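Local coordinates for glutathione S-transferase (Sphingobium chungbukense, PDB 6M1T), which binds glutathione and, as a beta-class glutathione S-transferase, probably transfers it to other compounds in detoxification, at residues E144-S149 against G179-R184; C10-H15 against L158-G163; S149-A154 against A186-V191. One frame throughout, in Å; residues are numbered along the deposited sequence.

Contact 1 of 3, residues E144-S149 against G179-R184. With CYS (cysteine), chain D.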
ATOM      1  N   GLU A 144     -15.298 -15.568  -7.736  1.00 48.74           N
ATOM      2  CA  GLU A 144     -16.379 -14.563  -7.536  1.00 48.72           C
ATOM      3  C   GLU A 144     -15.786 -13.347  -6.803  1.00 41.63           C
ATOM      4  O   GLU A 144     -16.082 -12.215  -7.213  1.00 45.15           O
ATOM      5  CB  GLU A 144     -17.572 -15.164  -6.784  1.00 52.01           C
ATOM      6  CG  GLU A 144     -18.905 -14.613  -7.276  1.00 55.00           C
ATOM      7  CD  GLU A 144     -20.138 -15.088  -6.528  1.00 60.02           C
ATOM      8  OE1 GLU A 144     -21.161 -15.372  -7.196  1.00 59.76           O
ATOM      9  OE2 GLU A 144     -20.079 -15.161  -5.277  1.00 58.12           O
ATOM     10  N   HIS A 145     -14.966 -13.608  -5.779  1.00 37.67           N
ATOM     11  CA  HIS A 145     -14.400 -12.616  -4.829  1.00 38.32           C
ATOM     12  C   HIS A 145     -12.904 -12.401  -5.102  1.00 35.29           C
ATOM     13  O   HIS A 145     -12.181 -13.373  -5.438  1.00 32.19           O
ATOM     14  CB  HIS A 145     -14.638 -13.096  -3.394  1.00 41.12           C
ATOM     15  CG  HIS A 145     -16.019 -13.602  -3.149  1.00 48.04           C
ATOM     16  ND1 HIS A 145     -17.093 -12.755  -2.939  1.00 51.78           N
ATOM     17  CD2 HIS A 145     -16.506 -14.859  -3.065  1.00 51.78           C
ATOM     18  CE1 HIS A 145     -18.180 -13.471  -2.733  1.00 50.00           C
ATOM     19  NE2 HIS A 145     -17.846 -14.762  -2.807  1.00 51.08           N
ATOM     20  N   TYR A 146     -12.435 -11.171  -4.894  1.00 30.64           N
ATOM     21  CA  TYR A 146     -11.048 -10.750  -5.195  1.00 29.94           C
ATOM     22  C   TYR A 146     -10.066 -11.391  -4.197  1.00 32.92           C
ATOM     23  O   TYR A 146      -8.960 -11.715  -4.624  1.00 34.25           O
ATOM     24  CB  TYR A 146     -11.002  -9.216  -5.233  1.00 30.57           C
ATOM     25  CG  TYR A 146      -9.683  -8.643  -5.671  1.00 29.49           C
ATOM     26  CD1 TYR A 146      -9.063  -9.069  -6.842  1.00 29.32           C
ATOM     27  CD2 TYR A 146      -9.084  -7.642  -4.936  1.00 27.31           C
ATOM     28  CE1 TYR A 146      -7.821  -8.579  -7.219  1.00 31.93           C
ATOM     29  CE2 TYR A 146      -7.870  -7.106  -5.325  1.00 29.15           C
ATOM     30  CZ  TYR A 146      -7.233  -7.573  -6.461  1.00 30.66           C
ATOM     31  OH  TYR A 146      -6.042  -7.012  -6.818  1.00 31.97           O
ATOM     32  N   ALA A 147     -10.438 -11.560  -2.921  1.00 37.82           N
ATOM     33  CA  ALA A 147      -9.596 -12.157  -1.845  1.00 40.81           C
ATOM     34  C   ALA A 147     -10.356 -13.260  -1.079  1.00 47.33           C
ATOM     35  O   ALA A 147     -11.431 -12.976  -0.459  1.00 42.54           O
ATOM     36  CB  ALA A 147      -9.115 -11.075  -0.896  1.00 43.15           C
ATOM     37  N   GLY A 148      -9.813 -14.484  -1.091  1.00 48.01           N
ATOM     38  CA  GLY A 148     -10.344 -15.619  -0.316  1.00 47.33           C
ATOM     39  C   GLY A 148     -11.750 -16.008  -0.749  1.00 47.62           C
ATOM     40  O   GLY A 148     -12.094 -15.860  -1.949  1.00 45.05           O
ATOM     41  N   SER A 149     -12.554 -16.457   0.213  1.00 50.50           N
ATOM     42  CA  SER A 149     -13.797 -17.234  -0.013  1.00 50.74           C
ATOM     43  C   SER A 149     -15.029 -16.321  -0.150  1.00 49.91           C
ATOM     44  O   SER A 149     -15.988 -16.738  -0.827  1.00 50.26           O
ATOM     45  CB  SER A 149     -13.966 -18.238   1.093  1.00 54.37           C
ATOM     46  OG  SER A 149     -14.637 -19.388   0.614  1.00 57.54           O
ATOM     47  N   GLY A 179     -17.129  -5.978 -15.304  1.00 28.69           N
ATOM     48  CA  GLY A 179     -18.543  -5.589 -15.487  1.00 26.71           C
ATOM     49  C   GLY A 179     -19.487  -6.381 -14.597  1.00 27.68           C
ATOM     50  O   GLY A 179     -20.250  -5.770 -13.820  1.00 28.74           O
ATOM     51  N   ALA A 180     -19.476  -7.705 -14.692  1.00 29.40           N
ATOM     52  CA  ALA A 180     -20.386  -8.582 -13.914  1.00 28.09           C
ATOM     53  C   ALA A 180     -20.106  -8.438 -12.411  1.00 25.78           C
ATOM     54  O   ALA A 180     -21.045  -8.474 -11.592  1.00 22.04           O
ATOM     55  CB  ALA A 180     -20.199 -10.011 -14.361  1.00 29.83           C
ATOM     56  N   TYR A 181     -18.821  -8.399 -12.060  1.00 23.04           N
ATOM     57  CA  TYR A 181     -18.324  -8.258 -10.671  1.00 22.39           C
ATOM     58  C   TYR A 181     -18.945  -6.985 -10.094  1.00 20.53           C
ATOM     59  O   TYR A 181     -19.482  -7.071  -8.983  1.00 19.63           O
ATOM     60  CB  TYR A 181     -16.790  -8.276 -10.685  1.00 20.43           C
ATOM     61  CG  TYR A 181     -16.076  -8.005  -9.393  1.00 20.39           C
ATOM     62  CD1 TYR A 181     -15.924  -9.006  -8.460  1.00 22.25           C
ATOM     63  CD2 TYR A 181     -15.514  -6.758  -9.137  1.00 20.91           C
ATOM     64  CE1 TYR A 181     -15.239  -8.792  -7.283  1.00 22.94           C
ATOM     65  CE2 TYR A 181     -14.793  -6.533  -7.979  1.00 19.21           C
ATOM     66  CZ  TYR A 181     -14.672  -7.542  -7.050  1.00 20.97           C
ATOM     67  OH  TYR A 181     -13.970  -7.373  -5.905  1.00 20.47           O
ATOM     68  N   CYS A 182     -18.921  -5.891 -10.846  1.00 21.31           N
ATOM     69  CA  CYS A 182     -19.398  -4.555 -10.380  1.00 23.11           C
ATOM     70  C   CYS A 182     -20.926  -4.612 -10.316  1.00 24.86           C
ATOM     71  O   CYS A 182     -21.517  -4.236  -9.288  1.00 23.26           O
ATOM     72  CB  CYS A 182     -19.001  -3.426 -11.321  1.00 23.52           C
ATOM     73  SG  CYS A 182     -17.252  -2.950 -11.175  1.00 25.91           S
ATOM     74  N   GLY A 183     -21.520  -5.170 -11.370  1.00 24.24           N
ATOM     75  CA  GLY A 183     -22.933  -5.603 -11.387  1.00 23.58           C
ATOM     76  C   GLY A 183     -23.407  -6.245 -10.104  1.00 24.21           C
ATOM     77  O   GLY A 183     -24.387  -5.732  -9.536  1.00 28.07           O
ATOM     78  N   ARG A 184     -22.784  -7.341  -9.670  1.00 25.34           N
ATOM     79  CA  ARG A 184     -23.187  -8.067  -8.441  1.00 28.06           C
ATOM     80  C   ARG A 184     -22.994  -7.145  -7.235  1.00 27.44           C
ATOM     81  O   ARG A 184     -23.882  -7.062  -6.384  1.00 25.65           O
ATOM     82  CB  ARG A 184     -22.399  -9.369  -8.282  1.00 30.75           C
ATOM     83  CG  ARG A 184     -22.677 -10.383  -9.388  1.00 37.92           C
ATOM     84  CD  ARG A 184     -22.042 -11.742  -9.166  1.00 40.81           C
ATOM     85  NE  ARG A 184     -20.623 -11.725  -8.816  1.00 43.01           N
ATOM     86  CZ  ARG A 184     -19.606 -11.713  -9.680  1.00 43.60           C
ATOM     87  NH1 ARG A 184     -19.823 -11.671 -10.981  1.00 41.03           N
ATOM     88  NH2 ARG A 184     -18.364 -11.723  -9.233  1.00 44.96           N
TER
HETATM   89  N   CYS D 302     -19.327   0.510 -14.649  1.00 48.78           N
HETATM   90  CA  CYS D 302     -18.798  -0.882 -14.505  1.00 46.41           C
HETATM   91  C   CYS D 302     -19.954  -1.854 -14.220  1.00 45.24           C
HETATM   92  O   CYS D 302     -20.836  -1.485 -13.403  1.00 50.36           O
HETATM   93  CB  CYS D 302     -17.728  -0.925 -13.417  1.00 39.19           C
HETATM   94  SG  CYS D 302     -16.928  -2.541 -13.183  1.00 38.65           S
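Glu144 and Arg184 supply the polar part of this contact. Arg184 NH2 reaches the backbone oxygen of Glu144, 3.1 Å from NH2 to O, with the oxygen at the edge of the guanidinium and near its plane; at 126° the hydrogen bond is bent and weak. The chi3 bend of Arg184 (-49°) folds its guanidinium back over CA of Tyr181. Glu144 CG lies 3.5 Å from Arg184 NH2, and the carboxylate beyond only attracts at a distance: OE1 is 4.0 Å from Arg184 NE and well out of the guanidinium plane, which is no salt bridge. Long, flexible charged chains suit this exposed surface.

Cys182 SG, on the same helix, is disulfide-bonded to the bound cysteine. The tyrosines lie deeper. Tyr181 has CG anti to its backbone N (chi1 174°), which sends the ring off its helix to the loop. Glu144 O sits in the ring plane, 3.4 Å from CD1 at the edge, and the ring's OH comes 3.6 Å from Tyr146 CB. That buried hydroxyl bonds to Asp155, which also accepts from Tyr146 N. Through Asp155, loop 144-149 is tied to helices 153-162 and 176-186, within the all-helical C-terminal domain of the glutathione transferase fold.

Contact 2 of 3, residues C10-H15 against L158-G163. With GSH (glutathione), chain C.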
ATOM      1  N   CYS A  10     -11.509   7.670  -3.190  1.00 14.60           N
ATOM      2  CA  CYS A  10     -11.224   6.320  -2.644  1.00 13.95           C
ATOM      3  C   CYS A  10     -11.823   6.199  -1.234  1.00 11.78           C
ATOM      4  O   CYS A  10     -11.998   5.020  -0.746  1.00 10.16           O
ATOM      5  CB  CYS A  10      -9.736   6.010  -2.679  1.00 17.75           C
ATOM      6  SG  CYS A  10      -8.884   7.260  -1.698  1.00 21.52           S
ATOM      7  N   SER A  11     -12.228   7.316  -0.602  1.00  9.42           N
ATOM      8  CA  SER A  11     -13.005   7.327   0.675  1.00  9.63           C
ATOM      9  C   SER A  11     -14.363   6.613   0.576  1.00  9.72           C
ATOM     10  O   SER A  11     -14.913   6.203   1.661  1.00  9.68           O
ATOM     11  CB  SER A  11     -13.173   8.737   1.222  1.00  9.25           C
ATOM     12  OG  SER A  11     -13.627   9.631   0.232  1.00  9.35           O
ATOM     13  N   LEU A  12     -14.919   6.467  -0.631  1.00 10.30           N
ATOM     14  CA  LEU A  12     -16.166   5.660  -0.804  1.00 10.69           C
ATOM     15  C   LEU A  12     -15.958   4.251  -0.235  1.00 11.34           C
ATOM     16  O   LEU A  12     -16.911   3.670   0.260  1.00 12.27           O
ATOM     17  CB  LEU A  12     -16.562   5.679  -2.275  1.00 10.27           C
ATOM     18  CG  LEU A  12     -17.816   4.909  -2.677  1.00 10.84           C
ATOM     19  CD1 LEU A  12     -19.069   5.416  -1.961  1.00 10.47           C
ATOM     20  CD2 LEU A  12     -17.990   5.020  -4.172  1.00 11.00           C
ATOM     21  N   ALA A  13     -14.735   3.702  -0.267  1.00 11.25           N
ATOM     22  CA  ALA A  13     -14.503   2.307   0.140  1.00 11.28           C
ATOM     23  C   ALA A  13     -14.830   2.114   1.623  1.00 11.47           C
ATOM     24  O   ALA A  13     -15.717   1.301   1.962  1.00 10.46           O
ATOM     25  CB  ALA A  13     -13.113   1.840  -0.215  1.00 10.91           C
ATOM     26  N   PRO A  14     -14.205   2.878   2.547  1.00 10.16           N
ATOM     27  CA  PRO A  14     -14.576   2.778   3.949  1.00 10.63           C
ATOM     28  C   PRO A  14     -16.028   3.223   4.205  1.00 10.39           C
ATOM     29  O   PRO A  14     -16.644   2.690   5.153  1.00  9.45           O
ATOM     30  CB  PRO A  14     -13.512   3.599   4.709  1.00 11.45           C
ATOM     31  CG  PRO A  14     -12.896   4.444   3.650  1.00 11.09           C
ATOM     32  CD  PRO A  14     -13.001   3.686   2.335  1.00 10.88           C
ATOM     33  N   HIS A  15     -16.560   4.152   3.410  1.00 10.18           N
ATOM     34  CA  HIS A  15     -18.008   4.526   3.494  1.00 10.70           C
ATOM     35  C   HIS A  15     -18.862   3.257   3.325  1.00 10.71           C
ATOM     36  O   HIS A  15     -19.742   2.982   4.189  1.00 11.95           O
ATOM     37  CB  HIS A  15     -18.346   5.600   2.445  1.00 10.92           C
ATOM     38  CG  HIS A  15     -19.667   6.268   2.639  1.00 11.18           C
ATOM     39  ND1 HIS A  15     -20.081   7.331   1.848  1.00 13.69           N
ATOM     40  CD2 HIS A  15     -20.627   6.085   3.562  1.00 13.60           C
ATOM     41  CE1 HIS A  15     -21.302   7.707   2.228  1.00 13.51           C
ATOM     42  NE2 HIS A  15     -21.637   6.990   3.312  1.00 13.29           N
ATOM     43  N   LEU A 158     -11.651  -2.489  -4.544  1.00 10.94           N
ATOM     44  CA  LEU A 158     -11.511  -2.687  -6.004  1.00 10.86           C
ATOM     45  C   LEU A 158     -12.731  -2.085  -6.682  1.00 10.87           C
ATOM     46  O   LEU A 158     -12.545  -1.342  -7.656  1.00 12.67           O
ATOM     47  CB  LEU A 158     -11.362  -4.168  -6.361  1.00 11.60           C
ATOM     48  CG  LEU A 158     -11.310  -4.495  -7.853  1.00 11.91           C
ATOM     49  CD1 LEU A 158     -10.194  -3.710  -8.565  1.00 12.88           C
ATOM     50  CD2 LEU A 158     -11.147  -6.006  -8.045  1.00 11.81           C
ATOM     51  N   PHE A 159     -13.933  -2.423  -6.180  1.00 11.00           N
ATOM     52  CA  PHE A 159     -15.207  -1.920  -6.766  1.00 12.16           C
ATOM     53  C   PHE A 159     -15.159  -0.401  -6.919  1.00 12.07           C
ATOM     54  O   PHE A 159     -15.463   0.122  -7.967  1.00 10.58           O
ATOM     55  CB  PHE A 159     -16.374  -2.280  -5.859  1.00 13.10           C
ATOM     56  CG  PHE A 159     -17.676  -1.674  -6.274  1.00 15.57           C
ATOM     57  CD1 PHE A 159     -18.405  -2.262  -7.294  1.00 16.55           C
ATOM     58  CD2 PHE A 159     -18.225  -0.604  -5.573  1.00 17.27           C
ATOM     59  CE1 PHE A 159     -19.652  -1.774  -7.651  1.00 16.39           C
ATOM     60  CE2 PHE A 159     -19.474  -0.116  -5.933  1.00 18.13           C
ATOM     61  CZ  PHE A 159     -20.167  -0.680  -6.988  1.00 18.68           C
ATOM     62  N   VAL A 160     -14.697   0.307  -5.876  1.00 11.91           N
ATOM     63  CA  VAL A 160     -14.648   1.794  -5.916  1.00 11.20           C
ATOM     64  C   VAL A 160     -13.747   2.264  -7.063  1.00 11.36           C
ATOM     65  O   VAL A 160     -14.179   3.103  -7.858  1.00 12.55           O
ATOM     66  CB  VAL A 160     -14.265   2.409  -4.561  1.00 12.15           C
ATOM     67  CG1 VAL A 160     -13.957   3.893  -4.708  1.00 12.77           C
ATOM     68  CG2 VAL A 160     -15.352   2.162  -3.550  1.00 12.27           C
ATOM     69  N   MET A 161     -12.538   1.747  -7.181  1.00 11.60           N
ATOM     70  CA  MET A 161     -11.588   2.125  -8.246  1.00 12.86           C
ATOM     71  C   MET A 161     -12.081   1.685  -9.641  1.00 13.44           C
ATOM     72  O   MET A 161     -11.750   2.363 -10.581  1.00 12.19           O
ATOM     73  CB  MET A 161     -10.210   1.528  -7.924  1.00 13.81           C
ATOM     74  CG  MET A 161      -9.675   2.044  -6.586  1.00 16.86           C
ATOM     75  SD  MET A 161      -7.912   1.553  -6.395  1.00 21.51           S
ATOM     76  CE  MET A 161      -7.883   1.031  -4.694  1.00 23.46           C
ATOM     77  N   LEU A 162     -12.888   0.622  -9.766  1.00 16.47           N
ATOM     78  CA  LEU A 162     -13.468   0.199 -11.085  1.00 17.28           C
ATOM     79  C   LEU A 162     -14.532   1.192 -11.535  1.00 17.26           C
ATOM     80  O   LEU A 162     -14.796   1.274 -12.735  1.00 19.29           O
ATOM     81  CB  LEU A 162     -14.009  -1.231 -10.967  1.00 17.55           C
ATOM     82  CG  LEU A 162     -12.952  -2.308 -10.783  1.00 17.00           C
ATOM     83  CD1 LEU A 162     -13.614  -3.679 -10.728  1.00 19.75           C
ATOM     84  CD2 LEU A 162     -11.914  -2.284 -11.858  1.00 18.00           C
ATOM     85  N   GLY A 163     -15.018   2.046 -10.630  1.00 17.89           N
ATOM     86  CA  GLY A 163     -15.813   3.225 -11.016  1.00 16.05           C
ATOM     87  C   GLY A 163     -15.035   4.361 -11.659  1.00 16.03           C
ATOM     88  O   GLY A 163     -15.716   5.288 -12.147  1.00 16.45           O
TER
HETATM   89  N1  GSH C 301      -2.473   6.186   0.195  1.00 11.67           N
HETATM   90  CA1 GSH C 301      -3.727   6.859   0.580  1.00 12.34           C
HETATM   91  C1  GSH C 301      -4.763   5.820   1.030  1.00 13.09           C
HETATM   92  O11 GSH C 301      -4.617   4.676   0.579  1.00 14.29           O
HETATM   93  O12 GSH C 301      -5.682   6.221   1.822  1.00 13.25           O
HETATM   94  CB1 GSH C 301      -4.222   7.651  -0.634  1.00 12.53           C
HETATM   95  CG1 GSH C 301      -5.303   8.653  -0.329  1.00 12.37           C
HETATM   96  CD1 GSH C 301      -5.561   9.524  -1.557  1.00 12.64           C
HETATM   97  OE1 GSH C 301      -4.731   9.669  -2.464  1.00 13.32           O
HETATM   98  N2  GSH C 301      -6.720  10.167  -1.563  1.00 12.30           N
HETATM   99  CA2 GSH C 301      -7.160  11.107  -2.574  1.00 14.17           C
HETATM  100  C2  GSH C 301      -7.036  12.545  -2.100  1.00 15.13           C
HETATM  101  O2  GSH C 301      -7.465  12.865  -0.991  1.00 16.20           O
HETATM  102  CB2 GSH C 301      -8.592  10.821  -3.023  1.00 14.64           C
HETATM  103  SG2 GSH C 301      -8.755   9.315  -4.033  1.00 16.62           S
HETATM  104  N3  GSH C 301      -6.385  13.370  -2.900  1.00 16.94           N
HETATM  105  CA3 GSH C 301      -6.219  14.772  -2.604  1.00 20.22           C
HETATM  106  C3  GSH C 301      -4.754  15.216  -2.645  1.00 25.76           C
HETATM  107  O31 GSH C 301      -3.880  14.328  -2.708  1.00 29.59           O
HETATM  108  O32 GSH C 301      -4.530  16.443  -2.585  1.00 31.96           O
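Val160 turns both of its methyl groups to Cys10, Leu12 and Ala13: with chi1 at 169°, CG1 is anti to the backbone N and CG2 anti to the carbonyl carbon, so that CG2 meets Leu12 and Ala13 while CG1 meets Leu12 CB and Cys10 CA. Leu12 answers with CG anti to its own N (chi1 180°), which carries its branch across the valine at an angle.

CG2 does most of the touching. It lies 3.8 Å from Leu12 CG and 3.9 Å from Leu12 CD2, while Ala13 offers its CB at 4.0 Å from the same methyl and its backbone N at 3.7 Å. CG1 lies 4.0 Å from Leu12 CB and, more loosely, 4.2 Å from Cys10 CA. The CA atoms of Ala13 and Val160 come within 6.1 Å, a closeness that the small alanine permits; the beta-branched valine is compact and stiff, with little freedom to shift. An alanine in place of Val160 would probably open a gap against Leu12 and Ala13 and take away the methyl that touches Cys10 CA.

Cys10 itself points its thiol into the glutathione pocket. Its SG is 3.1 Å from SG2 of the bound glutathione, close but much longer than a disulfide, so the sulfurs are not joined here, although beta-class relatives can form a mixed disulfide with a cysteine at this place.

Asn66 ND2, at the start of helix 66-75, donates a hydrogen bond to Cys10 O, and His106 of helix 89-108 packs on the Cys10 side chain. Leu12 also touches helix 189-198. The contact therefore lies at the buried domain interface, where helix 12-21, which follows strand 2-5 of the thioredoxin-like sheet, packs on helix 153-162 of the helical domain.

Contact 3 of 3, residues S149-A154 against A186-V191. With SO4 (sulfate ion), chain E.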
ATOM      1  N   SER A 149     -12.554 -16.457   0.213  1.00 50.50           N
ATOM      2  CA  SER A 149     -13.797 -17.234  -0.013  1.00 50.74           C
ATOM      3  C   SER A 149     -15.029 -16.321  -0.150  1.00 49.91           C
ATOM      4  O   SER A 149     -15.988 -16.738  -0.827  1.00 50.26           O
ATOM      5  CB  SER A 149     -13.966 -18.238   1.093  1.00 54.37           C
ATOM      6  OG  SER A 149     -14.637 -19.388   0.614  1.00 57.54           O
ATOM      7  N   GLU A 150     -15.039 -15.125   0.454  1.00 40.28           N
ATOM      8  CA  GLU A 150     -16.300 -14.354   0.573  1.00 40.04           C
ATOM      9  C   GLU A 150     -16.067 -12.846   0.454  1.00 34.75           C
ATOM     10  O   GLU A 150     -14.902 -12.402   0.371  1.00 32.62           O
ATOM     11  CB  GLU A 150     -16.984 -14.682   1.894  1.00 44.84           C
ATOM     12  CG  GLU A 150     -16.068 -14.617   3.096  1.00 45.23           C
ATOM     13  CD  GLU A 150     -16.865 -14.899   4.356  1.00 47.03           C
ATOM     14  OE1 GLU A 150     -16.292 -15.434   5.300  1.00 54.92           O
ATOM     15  OE2 GLU A 150     -18.074 -14.587   4.368  1.00 38.15           O
ATOM     16  N   PHE A 151     -17.171 -12.101   0.418  1.00 30.67           N
ATOM     17  CA  PHE A 151     -17.185 -10.641   0.200  1.00 24.53           C
ATOM     18  C   PHE A 151     -16.329  -9.971   1.270  1.00 22.43           C
ATOM     19  O   PHE A 151     -16.482 -10.251   2.500  1.00 22.19           O
ATOM     20  CB  PHE A 151     -18.612 -10.120   0.160  1.00 26.20           C
ATOM     21  CG  PHE A 151     -18.676  -8.668  -0.211  1.00 22.64           C
ATOM     22  CD1 PHE A 151     -18.383  -8.262  -1.503  1.00 22.70           C
ATOM     23  CD2 PHE A 151     -19.074  -7.720   0.710  1.00 21.35           C
ATOM     24  CE1 PHE A 151     -18.463  -6.923  -1.862  1.00 23.50           C
ATOM     25  CE2 PHE A 151     -19.123  -6.374   0.354  1.00 21.32           C
ATOM     26  CZ  PHE A 151     -18.819  -5.979  -0.925  1.00 22.37           C
ATOM     27  N   SER A 152     -15.401  -9.114   0.824  1.00 20.27           N
ATOM     28  CA  SER A 152     -14.371  -8.533   1.713  1.00 18.25           C
ATOM     29  C   SER A 152     -14.135  -7.043   1.421  1.00 15.74           C
ATOM     30  O   SER A 152     -14.502  -6.547   0.356  1.00 13.76           O
ATOM     31  CB  SER A 152     -13.086  -9.286   1.603  1.00 19.35           C
ATOM     32  OG  SER A 152     -12.339  -8.831   0.502  1.00 17.52           O
ATOM     33  N   VAL A 153     -13.440  -6.383   2.337  1.00 17.25           N
ATOM     34  CA  VAL A 153     -13.027  -4.967   2.107  1.00 15.04           C
ATOM     35  C   VAL A 153     -12.181  -4.864   0.831  1.00 15.48           C
ATOM     36  O   VAL A 153     -12.169  -3.790   0.221  1.00 14.05           O
ATOM     37  CB  VAL A 153     -12.321  -4.376   3.330  1.00 14.70           C
ATOM     38  CG1 VAL A 153     -13.347  -4.114   4.415  1.00 15.67           C
ATOM     39  CG2 VAL A 153     -11.174  -5.257   3.844  1.00 15.16           C
ATOM     40  N   ALA A 154     -11.540  -5.941   0.377  1.00 14.81           N
ATOM     41  CA  ALA A 154     -10.730  -5.889  -0.859  1.00 16.06           C
ATOM     42  C   ALA A 154     -11.673  -5.758  -2.043  1.00 15.56           C
ATOM     43  O   ALA A 154     -11.336  -5.022  -2.973  1.00 14.63           O
ATOM     44  CB  ALA A 154      -9.820  -7.094  -0.980  1.00 16.32           C
ATOM     45  N   ALA A 186     -22.859  -3.862  -6.842  1.00 18.07           N
ATOM     46  CA  ALA A 186     -23.714  -2.666  -6.866  1.00 20.93           C
ATOM     47  C   ALA A 186     -25.134  -3.005  -6.367  1.00 22.64           C
ATOM     48  O   ALA A 186     -25.828  -2.081  -5.953  1.00 23.72           O
ATOM     49  CB  ALA A 186     -23.699  -2.057  -8.244  1.00 20.94           C
ATOM     50  N   GLN A 187     -25.545  -4.272  -6.368  1.00 24.50           N
ATOM     51  CA  GLN A 187     -26.897  -4.674  -5.903  1.00 26.98           C
ATOM     52  C   GLN A 187     -26.890  -4.763  -4.377  1.00 27.13           C
ATOM     53  O   GLN A 187     -27.970  -4.861  -3.805  1.00 26.21           O
ATOM     54  CB  GLN A 187     -27.314  -6.002  -6.543  1.00 30.36           C
ATOM     55  CG  GLN A 187     -27.239  -5.970  -8.065  1.00 35.13           C
ATOM     56  CD  GLN A 187     -28.066  -7.069  -8.685  1.00 42.46           C
ATOM     57  OE1 GLN A 187     -27.766  -8.254  -8.536  1.00 42.71           O
ATOM     58  NE2 GLN A 187     -29.127  -6.677  -9.371  1.00 45.51           N
ATOM     59  N   ARG A 188     -25.727  -4.737  -3.727  1.00 21.46           N
ATOM     60  CA  ARG A 188     -25.703  -4.820  -2.254  1.00 22.81           C
ATOM     61  C   ARG A 188     -26.332  -3.540  -1.728  1.00 22.00           C
ATOM     62  O   ARG A 188     -26.074  -2.469  -2.273  1.00 22.07           O
ATOM     63  CB  ARG A 188     -24.290  -5.045  -1.724  1.00 20.87           C
ATOM     64  CG  ARG A 188     -23.677  -6.336  -2.217  1.00 21.96           C
ATOM     65  CD  ARG A 188     -22.293  -6.519  -1.659  1.00 21.40           C
ATOM     66  NE  ARG A 188     -22.335  -6.738  -0.224  1.00 22.25           N
ATOM     67  CZ  ARG A 188     -22.359  -7.933   0.358  1.00 22.26           C
ATOM     68  NH1 ARG A 188     -22.321  -9.037  -0.369  1.00 24.84           N
ATOM     69  NH2 ARG A 188     -22.397  -8.026   1.664  1.00 24.26           N
ATOM     70  N   PRO A 189     -27.249  -3.657  -0.753  1.00 24.62           N
ATOM     71  CA  PRO A 189     -27.899  -2.496  -0.127  1.00 24.46           C
ATOM     72  C   PRO A 189     -26.926  -1.428   0.415  1.00 24.73           C
ATOM     73  O   PRO A 189     -27.136  -0.255   0.190  1.00 21.43           O
ATOM     74  CB  PRO A 189     -28.706  -3.113   1.029  1.00 25.76           C
ATOM     75  CG  PRO A 189     -28.936  -4.553   0.641  1.00 26.86           C
ATOM     76  CD  PRO A 189     -27.785  -4.940  -0.270  1.00 25.58           C
ATOM     77  N   SER A 190     -25.876  -1.864   1.123  1.00 23.97           N
ATOM     78  CA  SER A 190     -24.777  -0.988   1.621  1.00 27.74           C
ATOM     79  C   SER A 190     -24.238  -0.141   0.473  1.00 24.39           C
ATOM     80  O   SER A 190     -23.970   1.022   0.667  1.00 22.10           O
ATOM     81  CB  SER A 190     -23.664  -1.815   2.176  1.00 30.31           C
ATOM     82  OG  SER A 190     -22.948  -2.404   1.084  1.00 31.79           O
ATOM     83  N   VAL A 191     -24.068  -0.730  -0.706  1.00 25.41           N
ATOM     84  CA  VAL A 191     -23.377  -0.053  -1.829  1.00 24.02           C
ATOM     85  C   VAL A 191     -24.297   1.020  -2.407  1.00 24.94           C
ATOM     86  O   VAL A 191     -23.856   2.200  -2.491  1.00 21.81           O
ATOM     87  CB  VAL A 191     -22.857  -1.098  -2.839  1.00 23.73           C
ATOM     88  CG1 VAL A 191     -22.208  -0.455  -4.035  1.00 23.38           C
ATOM     89  CG2 VAL A 191     -21.883  -2.024  -2.142  1.00 24.44           C
TER
HETATM   90  S   SO4 E 303     -21.754 -11.913   2.286  1.00 41.08           S
HETATM   91  O1  SO4 E 303     -22.276 -11.555   0.998  1.00 38.76           O
HETATM   92  O2  SO4 E 303     -22.843 -12.366   3.102  1.00 42.33           O
HETATM   93  O3  SO4 E 303     -21.120 -10.776   2.908  1.00 39.33           O
HETATM   94  O4  SO4 E 303     -20.787 -12.954   2.102  1.00 44.29           O
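Phe151 and Arg188 make the whole of the close packing here, a guanidinium laid flat on a phenyl face. Group centres are 3.8 Å apart and the planes differ by only 15°, so the interaction is both a stack and a cation-pi pair. Arg188 NE stands 3.3 Å from Phe151 CE2, toward the rim of the ring, and Arg188 CZ is 3.3 Å from Phe151 CD2. Behind them the Arg188 CD methylene adds a CH-pi contact, 3.8 Å from the ring centroid. A bend at chi3 (68°) turns the end of the arginine chain over the ring; a flat, delocalised cation suits a flat ring.

On the outer side of this surface contact a sulfate lies near the guanidinium plane. Arg188 NH1 gives its O1 a straight bond of 2.9 Å at 176°. The looseness is in the rest: Arg188 NH2 to sulfate O3 is longer, 3.3 Å, and Glu150 OE2 stays 3.9 Å from sulfate O4, without a bond.

Elsewhere the arginine is held by a salt bridge from NE to Glu20 of helix 12-21. Phe151 precedes the N-cap Ser152, in a capping-box arrangement where Asp155 accepts from Ser152 N while the serine OG takes the N-H of Ala154. Phe151 packing on Ile156 adds the hydrophobic staple, a pairing well known in glutathione transferases. Glu20 and the ring probably hold the guanidinium in place and partly offset its charge, leaving an edge that can take an anion, here a sulfate probably from the crystallisation liquor.

Overall arrangement
Contacts 1 and 3 are close neighbours, their centres 8 Å apart on one side of the molecule and sharing Ser149; both lie within the C-terminal domain. The centre of contact 2 lies about 14 Å from that of contact 1 and about 11 Å from that of contact 3, near the centre of the chain, and it alone joins the two domains. Along the chain the order is 10-15, 144-149, 149-154, 158-163, 179-184 and 186-191, so the pairings interlock. Helix 153-162 links them: its first turn belongs to contact 3 and its later residues to contact 2, where Phe159 packs on Val191 of contact 3 and Leu158 on Tyr181 of contact 1. The surface capping region is thereby continuous with the packing behind the glutathione pocket.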